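Local atomic coordinates of BtrN (Bacillus circulans, PDB entry 4M7S), a protein that catalyses the S-adenosylmethionine-dependent radical two-electron oxidation of 2-deoxy-scyllo-inosamine to amino-dideoxy-scyllo-inosose in butirosin biosynthesis, using two [4Fe-4S] clusters. Residues Ser58-Tyr62 against Gly63-Leu67; Thr215-Arg218 against Lys219-Glu223. All coordinates share one frame; numbering follows the deposited sequence. Where two conformers were deposited one is given.

Interaction 1. Residues Ser58-Tyr62 against Gly63-Leu67; sequences SFHFY and GEPLL. With SF4 (iron/sulfur cluster), chain C.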
ATOM      1  N   SER A  58      -2.337   4.790   2.240  1.00 24.08           N
ATOM      2  CA  SER A  58      -1.036   5.290   1.778  1.00 29.43           C
ATOM      3  C   SER A  58      -0.970   5.408   0.247  1.00 31.41           C
ATOM      4  O   SER A  58      -1.796   4.819  -0.461  1.00 31.45           O
ATOM      5  CB  SER A  58       0.126   4.456   2.329  1.00 35.84           C
ATOM      6  OG  SER A  58      -0.168   3.082   2.339  1.00 38.03           O
ATOM      7  N   PHE A  59       0.007   6.171  -0.250  1.00 26.50           N
ATOM      8  CA  PHE A  59       0.044   6.575  -1.659  1.00 27.49           C
ATOM      9  C   PHE A  59       1.292   6.112  -2.402  1.00 33.00           C
ATOM     10  O   PHE A  59       1.712   6.736  -3.393  1.00 33.02           O
ATOM     11  CB  PHE A  59      -0.057   8.094  -1.754  1.00 25.25           C
ATOM     12  CG  PHE A  59      -1.254   8.649  -1.056  1.00 25.32           C
ATOM     13  CD1 PHE A  59      -2.467   8.777  -1.726  1.00 26.77           C
ATOM     14  CD2 PHE A  59      -1.183   9.017   0.279  1.00 26.03           C
ATOM     15  CE1 PHE A  59      -3.579   9.285  -1.087  1.00 24.44           C
ATOM     16  CE2 PHE A  59      -2.306   9.514   0.937  1.00 25.48           C
ATOM     17  CZ  PHE A  59      -3.501   9.655   0.249  1.00 24.33           C
ATOM     18  N   HIS A  60       1.859   4.985  -1.942  0.52 30.37           N
ATOM     19  CA  HIS A  60       3.191   4.472  -2.347  0.52 31.39           C
ATOM     20  C   HIS A  60       3.196   2.940  -2.526  0.52 33.36           C
ATOM     21  O   HIS A  60       2.997   2.213  -1.549  0.52 38.82           O
ATOM     22  CB  HIS A  60       4.196   4.834  -1.238  0.52 29.29           C
ATOM     23  CG  HIS A  60       5.611   4.397  -1.494  0.52 30.68           C
ATOM     24  ND1 HIS A  60       6.688   5.234  -1.293  0.52 31.14           N
ATOM     25  CD2 HIS A  60       6.132   3.208  -1.886  0.52 31.95           C
ATOM     26  CE1 HIS A  60       7.807   4.591  -1.576  0.52 32.39           C
ATOM     27  NE2 HIS A  60       7.499   3.361  -1.938  0.52 35.46           N
ATOM     28  N   PHE A  61       3.454   2.432  -3.735  1.00 32.01           N
ATOM     29  CA  PHE A  61       3.540   0.981  -3.898  1.00 30.25           C
ATOM     30  C   PHE A  61       5.032   0.745  -4.030  1.00 31.25           C
ATOM     31  O   PHE A  61       5.690   0.303  -3.079  1.00 32.75           O
ATOM     32  CB  PHE A  61       2.765   0.486  -5.124  1.00 30.38           C
ATOM     33  CG  PHE A  61       2.808  -1.000  -5.314  1.00 27.58           C
ATOM     34  CD1 PHE A  61       2.910  -1.854  -4.215  1.00 27.72           C
ATOM     35  CD2 PHE A  61       2.767  -1.551  -6.588  1.00 26.73           C
ATOM     36  CE1 PHE A  61       2.969  -3.224  -4.378  1.00 26.88           C
ATOM     37  CE2 PHE A  61       2.824  -2.933  -6.769  1.00 30.04           C
ATOM     38  CZ  PHE A  61       2.931  -3.774  -5.656  1.00 29.72           C
ATOM     39  N   TYR A  62       5.581   1.072  -5.194  1.00 28.59           N
ATOM     40  CA  TYR A  62       7.038   1.052  -5.359  1.00 29.20           C
ATOM     41  C   TYR A  62       7.513   2.313  -6.068  1.00 32.14           C
ATOM     42  O   TYR A  62       8.555   2.324  -6.740  1.00 35.18           O
ATOM     43  CB  TYR A  62       7.491  -0.193  -6.102  1.00 30.89           C
ATOM     44  CG  TYR A  62       7.556  -1.427  -5.233  1.00 34.81           C
ATOM     45  CD1 TYR A  62       8.693  -1.720  -4.490  1.00 33.88           C
ATOM     46  CD2 TYR A  62       6.475  -2.294  -5.151  1.00 35.40           C
ATOM     47  CE1 TYR A  62       8.757  -2.853  -3.694  1.00 36.45           C
ATOM     48  CE2 TYR A  62       6.525  -3.428  -4.356  1.00 33.76           C
ATOM     49  CZ  TYR A  62       7.664  -3.698  -3.629  1.00 38.16           C
ATOM     50  OH  TYR A  62       7.706  -4.826  -2.847  1.00 41.30           O
ATOM     51  N   GLY A  63       6.734   3.375  -5.914  1.00 32.77           N
ATOM     52  CA  GLY A  63       7.079   4.661  -6.493  1.00 33.85           C
ATOM     53  C   GLY A  63       7.109   5.733  -5.424  1.00 31.05           C
ATOM     54  O   GLY A  63       6.708   5.494  -4.282  1.00 31.87           O
ATOM     55  N   GLU A  64       7.590   6.916  -5.797  1.00 25.69           N
ATOM     56  CA  GLU A  64       7.679   8.045  -4.882  1.00 20.17           C
ATOM     57  C   GLU A  64       6.427   8.902  -5.017  1.00 18.81           C
ATOM     58  O   GLU A  64       6.196   9.494  -6.078  1.00 21.93           O
ATOM     59  CB  GLU A  64       8.920   8.880  -5.227  1.00 19.49           C
ATOM     60  CG  GLU A  64       9.049  10.149  -4.414  1.00 19.99           C
ATOM     61  CD  GLU A  64       8.918   9.896  -2.911  1.00 22.64           C
ATOM     62  OE1 GLU A  64       8.254  10.710  -2.230  1.00 21.59           O
ATOM     63  OE2 GLU A  64       9.493   8.898  -2.414  1.00 23.92           O
ATOM     64  N   PRO A  65       5.609   8.980  -3.951  1.00 20.56           N
ATOM     65  CA  PRO A  65       4.346   9.719  -4.086  1.00 22.41           C
ATOM     66  C   PRO A  65       4.539  11.220  -4.332  1.00 22.50           C
ATOM     67  O   PRO A  65       3.709  11.820  -5.008  1.00 23.47           O
ATOM     68  CB  PRO A  65       3.625   9.464  -2.748  1.00 20.47           C
ATOM     69  CG  PRO A  65       4.724   9.090  -1.778  1.00 24.27           C
ATOM     70  CD  PRO A  65       5.785   8.388  -2.610  1.00 23.26           C
ATOM     71  N   LEU A  66       5.605  11.820  -3.811  1.00 21.58           N
ATOM     72  CA  LEU A  66       5.835  13.255  -4.040  1.00 25.03           C
ATOM     73  C   LEU A  66       6.171  13.593  -5.496  1.00 25.02           C
ATOM     74  O   LEU A  66       6.302  14.767  -5.855  1.00 27.94           O
ATOM     75  CB  LEU A  66       6.916  13.815  -3.110  1.00 27.24           C
ATOM     76  CG  LEU A  66       6.672  13.783  -1.599  1.00 35.13           C
ATOM     77  CD1 LEU A  66       7.371  14.953  -0.933  1.00 40.18           C
ATOM     78  CD2 LEU A  66       5.205  13.802  -1.254  1.00 34.72           C
ATOM     79  N   LEU A  67       6.323  12.566  -6.327  1.00 23.50           N
ATOM     80  CA  LEU A  67       6.539  12.764  -7.755  1.00 23.19           C
ATOM     81  C   LEU A  67       5.205  12.853  -8.492  1.00 25.28           C
ATOM     82  O   LEU A  67       5.151  13.248  -9.648  1.00 26.09           O
ATOM     83  CB  LEU A  67       7.379  11.628  -8.345  1.00 25.70           C
ATOM     84  CG  LEU A  67       8.896  11.816  -8.349  1.00 30.21           C
ATOM     85  CD1 LEU A  67       9.609  10.637  -9.016  1.00 30.35           C
ATOM     86  CD2 LEU A  67       9.226  13.103  -9.075  1.00 32.34           C
TER
HETATM   87 FE1  SF4 C 502      12.548   4.252  -4.635  1.00 28.73          FE
HETATM   88 FE2  SF4 C 502      14.644   3.147  -3.421  1.00 28.21          FE
HETATM   89 FE3  SF4 C 502      12.641   1.596  -4.219  1.00 31.04          FE
HETATM   90 FE4  SF4 C 502      12.232   3.288  -2.140  1.00 32.45          FE
HETATM   91  S1  SF4 C 502      13.645   1.479  -2.165  1.00 29.64           S
HETATM   92  S2  SF4 C 502      10.805   2.953  -3.899  1.00 32.88           S
HETATM   93  S3  SF4 C 502      13.569   5.067  -2.746  1.00 28.53           S
HETATM   94  S4  SF4 C 502      14.055   2.788  -5.606  1.00 26.58           S
HETATM   95  O   HOH W   1       3.894   4.140  -5.981  1.00 44.11           O
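In one of the two modelled conformers of His-60, the carbonyl oxygen of Gly-63 sits over the centre of the imidazole, 2.9 Å above its plane, so a backbone oxygen meets a ring face. This is a local contact within one loop. His-60 ND1 is 3.0 Å from Gly-63 O, but the angle is too poor for a hydrogen bond; ND1 is instead bonded to Tyr-90 O. With CG anti to the backbone N (chi1 -179°), the imidazole reaches along the chain to Gly-63 and to Pro-65, whose CD approaches ND1 obliquely at 3.5 Å. Pro-65 CB lies 3.4 Å from Phe-59 O and meets Phe-59 CB at 4.1 Å, the apolar part of the contact. A water accepts from Phe-61 N at 2.9 Å and, weakly, from Gly-63 N, bridging the turn. Past the turn, Leu-66 N donates to Glu-64 OE1 at 3.3 Å, from the anti side but tilted 33° out of the carboxylate plane, while Thr-91 and Asn-92 also grip the carboxylate, fixing its rotation. Asn-25 ND2 bonds to Tyr-62 O, which lies 3.7 Å from the cluster atom S2 and puts this loop beside the iron-sulfur site. Its place directly after strand 56-58 and its Tyr-62, Gly-63, Glu-64 sequence are consistent with a variant of the GGE motif of radical SAM enzymes, which in relatives binds the methionine amino group of S-adenosylmethionine.

Interaction 2. Residues Thr215-Arg218 against Lys219-Glu223; sequences TSFR and KMLKE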
ATOM      1  N   THR A 215     -10.648 -14.301  -0.818  1.00 32.47           N
ATOM      2  CA  THR A 215     -11.099 -14.945   0.413  1.00 32.67           C
ATOM      3  C   THR A 215     -10.339 -16.232   0.728  1.00 36.21           C
ATOM      4  O   THR A 215      -9.912 -16.453   1.865  1.00 37.25           O
ATOM      5  CB  THR A 215     -12.611 -15.216   0.356  1.00 32.82           C
ATOM      6  OG1 THR A 215     -13.295 -13.961   0.223  1.00 37.63           O
ATOM      7  CG2 THR A 215     -13.080 -15.927   1.610  1.00 35.03           C
ATOM      8  N   SER A 216     -10.173 -17.087  -0.273  1.00 35.69           N
ATOM      9  CA  SER A 216      -9.453 -18.332  -0.048  1.00 37.90           C
ATOM     10  C   SER A 216      -7.967 -18.052   0.178  1.00 33.09           C
ATOM     11  O   SER A 216      -7.319 -18.732   0.971  1.00 34.05           O
ATOM     12  CB  SER A 216      -9.661 -19.311  -1.204  1.00 44.16           C
ATOM     13  OG  SER A 216      -9.158 -18.789  -2.412  1.00 49.08           O
ATOM     14  N   PHE A 217      -7.434 -17.035  -0.498  1.00 31.53           N
ATOM     15  CA  PHE A 217      -6.019 -16.705  -0.348  1.00 32.22           C
ATOM     16  C   PHE A 217      -5.731 -16.276   1.083  1.00 31.97           C
ATOM     17  O   PHE A 217      -4.781 -16.751   1.697  1.00 32.92           O
ATOM     18  CB  PHE A 217      -5.596 -15.602  -1.328  1.00 29.37           C
ATOM     19  CG  PHE A 217      -4.121 -15.291  -1.303  1.00 29.70           C
ATOM     20  CD1 PHE A 217      -3.198 -16.184  -1.836  1.00 35.15           C
ATOM     21  CD2 PHE A 217      -3.656 -14.098  -0.763  1.00 26.89           C
ATOM     22  CE1 PHE A 217      -1.837 -15.894  -1.825  1.00 32.80           C
ATOM     23  CE2 PHE A 217      -2.297 -13.797  -0.755  1.00 26.38           C
ATOM     24  CZ  PHE A 217      -1.390 -14.697  -1.280  1.00 28.67           C
ATOM     25  N   ARG A 218      -6.551 -15.378   1.623  1.00 28.43           N
ATOM     26  CA  ARG A 218      -6.273 -14.863   2.957  1.00 31.25           C
ATOM     27  C   ARG A 218      -6.507 -15.947   4.014  1.00 31.80           C
ATOM     28  O   ARG A 218      -5.824 -15.976   5.037  1.00 30.92           O
ATOM     29  CB  ARG A 218      -7.049 -13.566   3.258  1.00 29.61           C
ATOM     30  CG  ARG A 218      -8.463 -13.751   3.763  1.00 33.15           C
ATOM     31  CD  ARG A 218      -9.070 -12.402   4.160  1.00 33.96           C
ATOM     32  NE  ARG A 218      -8.897 -11.408   3.108  1.00 31.76           N
ATOM     33  CZ  ARG A 218      -9.807 -11.138   2.175  1.00 31.75           C
ATOM     34  NH1 ARG A 218     -10.969 -11.768   2.173  1.00 28.69           N
ATOM     35  NH2 ARG A 218      -9.561 -10.224   1.250  1.00 30.01           N
ATOM     36  N   LYS A 219      -7.458 -16.844   3.750  1.00 36.57           N
ATOM     37  CA  LYS A 219      -7.713 -17.991   4.627  1.00 38.93           C
ATOM     38  C   LYS A 219      -6.533 -18.962   4.603  1.00 39.61           C
ATOM     39  O   LYS A 219      -6.109 -19.482   5.639  1.00 40.26           O
ATOM     40  CB  LYS A 219      -8.992 -18.715   4.182  1.00 41.40           C
ATOM     41  CG  LYS A 219      -9.233 -20.066   4.845  1.00 49.67           C
ATOM     42  CD  LYS A 219     -10.257 -20.861   4.045  1.00 56.99           C
ATOM     43  CE  LYS A 219     -11.428 -19.969   3.634  1.00 61.14           C
ATOM     44  NZ  LYS A 219     -12.090 -20.421   2.371  1.00 65.26           N
HETATM   45  N   MSE A 220      -6.017 -19.199   3.403  1.00 39.59           N
HETATM   46  CA  MSE A 220      -4.890 -20.101   3.171  1.00 40.24           C
HETATM   47  C   MSE A 220      -3.631 -19.577   3.878  1.00 37.12           C
HETATM   48  O   MSE A 220      -2.877 -20.345   4.477  1.00 38.14           O
HETATM   49  CB  MSE A 220      -4.666 -20.207   1.656  1.00 43.04           C
HETATM   50  CG  MSE A 220      -3.512 -21.071   1.187  1.00 47.34           C
HETATM   51 SE   MSE A 220      -2.993 -20.660  -0.666  1.00 91.39          SE
HETATM   52  CE  MSE A 220      -4.679 -21.011  -1.567  1.00 48.67           C
ATOM     53  N   LEU A 221      -3.415 -18.267   3.811  1.00 33.50           N
ATOM     54  CA  LEU A 221      -2.248 -17.649   4.444  1.00 35.62           C
ATOM     55  C   LEU A 221      -2.440 -17.466   5.950  1.00 37.53           C
ATOM     56  O   LEU A 221      -1.470 -17.469   6.718  1.00 40.27           O
ATOM     57  CB  LEU A 221      -1.897 -16.313   3.785  1.00 33.21           C
ATOM     58  CG  LEU A 221      -0.890 -16.350   2.635  1.00 36.02           C
ATOM     59  CD1 LEU A 221       0.369 -17.082   3.071  1.00 36.11           C
ATOM     60  CD2 LEU A 221      -1.479 -17.019   1.414  1.00 40.14           C
ATOM     61  N   LYS A 222      -3.684 -17.306   6.381  1.00 36.14           N
ATOM     62  CA  LYS A 222      -3.955 -17.263   7.809  1.00 41.67           C
ATOM     63  C   LYS A 222      -3.615 -18.619   8.433  1.00 44.50           C
ATOM     64  O   LYS A 222      -3.169 -18.697   9.583  1.00 46.77           O
ATOM     65  CB  LYS A 222      -5.413 -16.882   8.078  1.00 46.05           C
ATOM     66  CG  LYS A 222      -5.729 -16.712   9.551  1.00 53.82           C
ATOM     67  CD  LYS A 222      -7.151 -16.219   9.766  1.00 60.63           C
ATOM     68  CE  LYS A 222      -7.522 -16.227  11.247  1.00 68.01           C
ATOM     69  NZ  LYS A 222      -8.922 -15.772  11.483  1.00 70.62           N
ATOM     70  N   GLU A 223      -3.803 -19.686   7.656  1.00 43.97           N
ATOM     71  CA  GLU A 223      -3.529 -21.048   8.123  1.00 46.09           C
ATOM     72  C   GLU A 223      -2.080 -21.476   7.887  1.00 47.74           C
ATOM     73  O   GLU A 223      -1.700 -22.594   8.218  1.00 52.32           O
ATOM     74  CB  GLU A 223      -4.460 -22.045   7.435  1.00 52.65           C
ATOM     75  CG  GLU A 223      -5.889 -22.040   7.952  1.00 60.95           C
ATOM     76  CD  GLU A 223      -6.819 -22.872   7.087  1.00 69.36           C
ATOM     77  OE1 GLU A 223      -6.362 -23.381   6.040  1.00 71.01           O
ATOM     78  OE2 GLU A 223      -8.009 -23.014   7.452  1.00 73.22           O
TER
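Backbone bonds carry most of the contact between Thr-215 to Arg-218 and Lys-219 to Glu-223, four running from residue i+4 back to i. Lys-219 N donates to Thr-215 O at 3.1 Å and the N of Met-220 (selenomethionine here) to Ser-216 O at 2.8 Å; Leu-221 N to Phe-217 O and Lys-222 N to Arg-218 O repeat this alpha-helical pattern. The apolar component is a CH-pi contact: Leu-221 CD2 lies 3.6 Å from the centroid of the Phe-217 ring, 19° off the ring normal. An extended first torsion (chi1 -175°) carries the ring toward Leu-221, and chi2 of 72° turns a face to that methyl. Both residues are buried, on the side of helix 212-222 near the cluster, in the twitch domain, a shortened SPASM domain with one auxiliary cluster; the Leu-221 side chain is about 4 Å, at nearest atoms, from the Cys-169 side chain and from that cluster. Among polar side chains, Arg-218 bonds through NE to Pro-172 O and through NH2 to Trp-209 O, with a cation-pi contact to Trp-209. Thr-215 OG1 and Ser-216 OG bond back to the carbonyls of Asn-211 and Asp-212, and Lys-222 NZ is hydrogen-bonded to a glycerol, probably from the crystallisation liquor.

From the N terminus, interaction 1 comes first, in the loop that carries the chain from strand 56-58 to helix 71-81. The chain then passes through the remaining parallel strands and the antiparallel strands 183-185 and 198-199 before interaction 2 falls on helix 212-222. Each joins consecutive segments, so neither closes a long loop, and the two stand in series without nesting or crossing. Interactions 1 and 2 lie on opposite sides of the chain's centre, their centres about 28 Å apart and their nearest atoms about 12 Å apart, without touching. Residues 58-67 border the cluster of the radical SAM domain, whereas residues 215-223 border that of the C-terminal twitch domain.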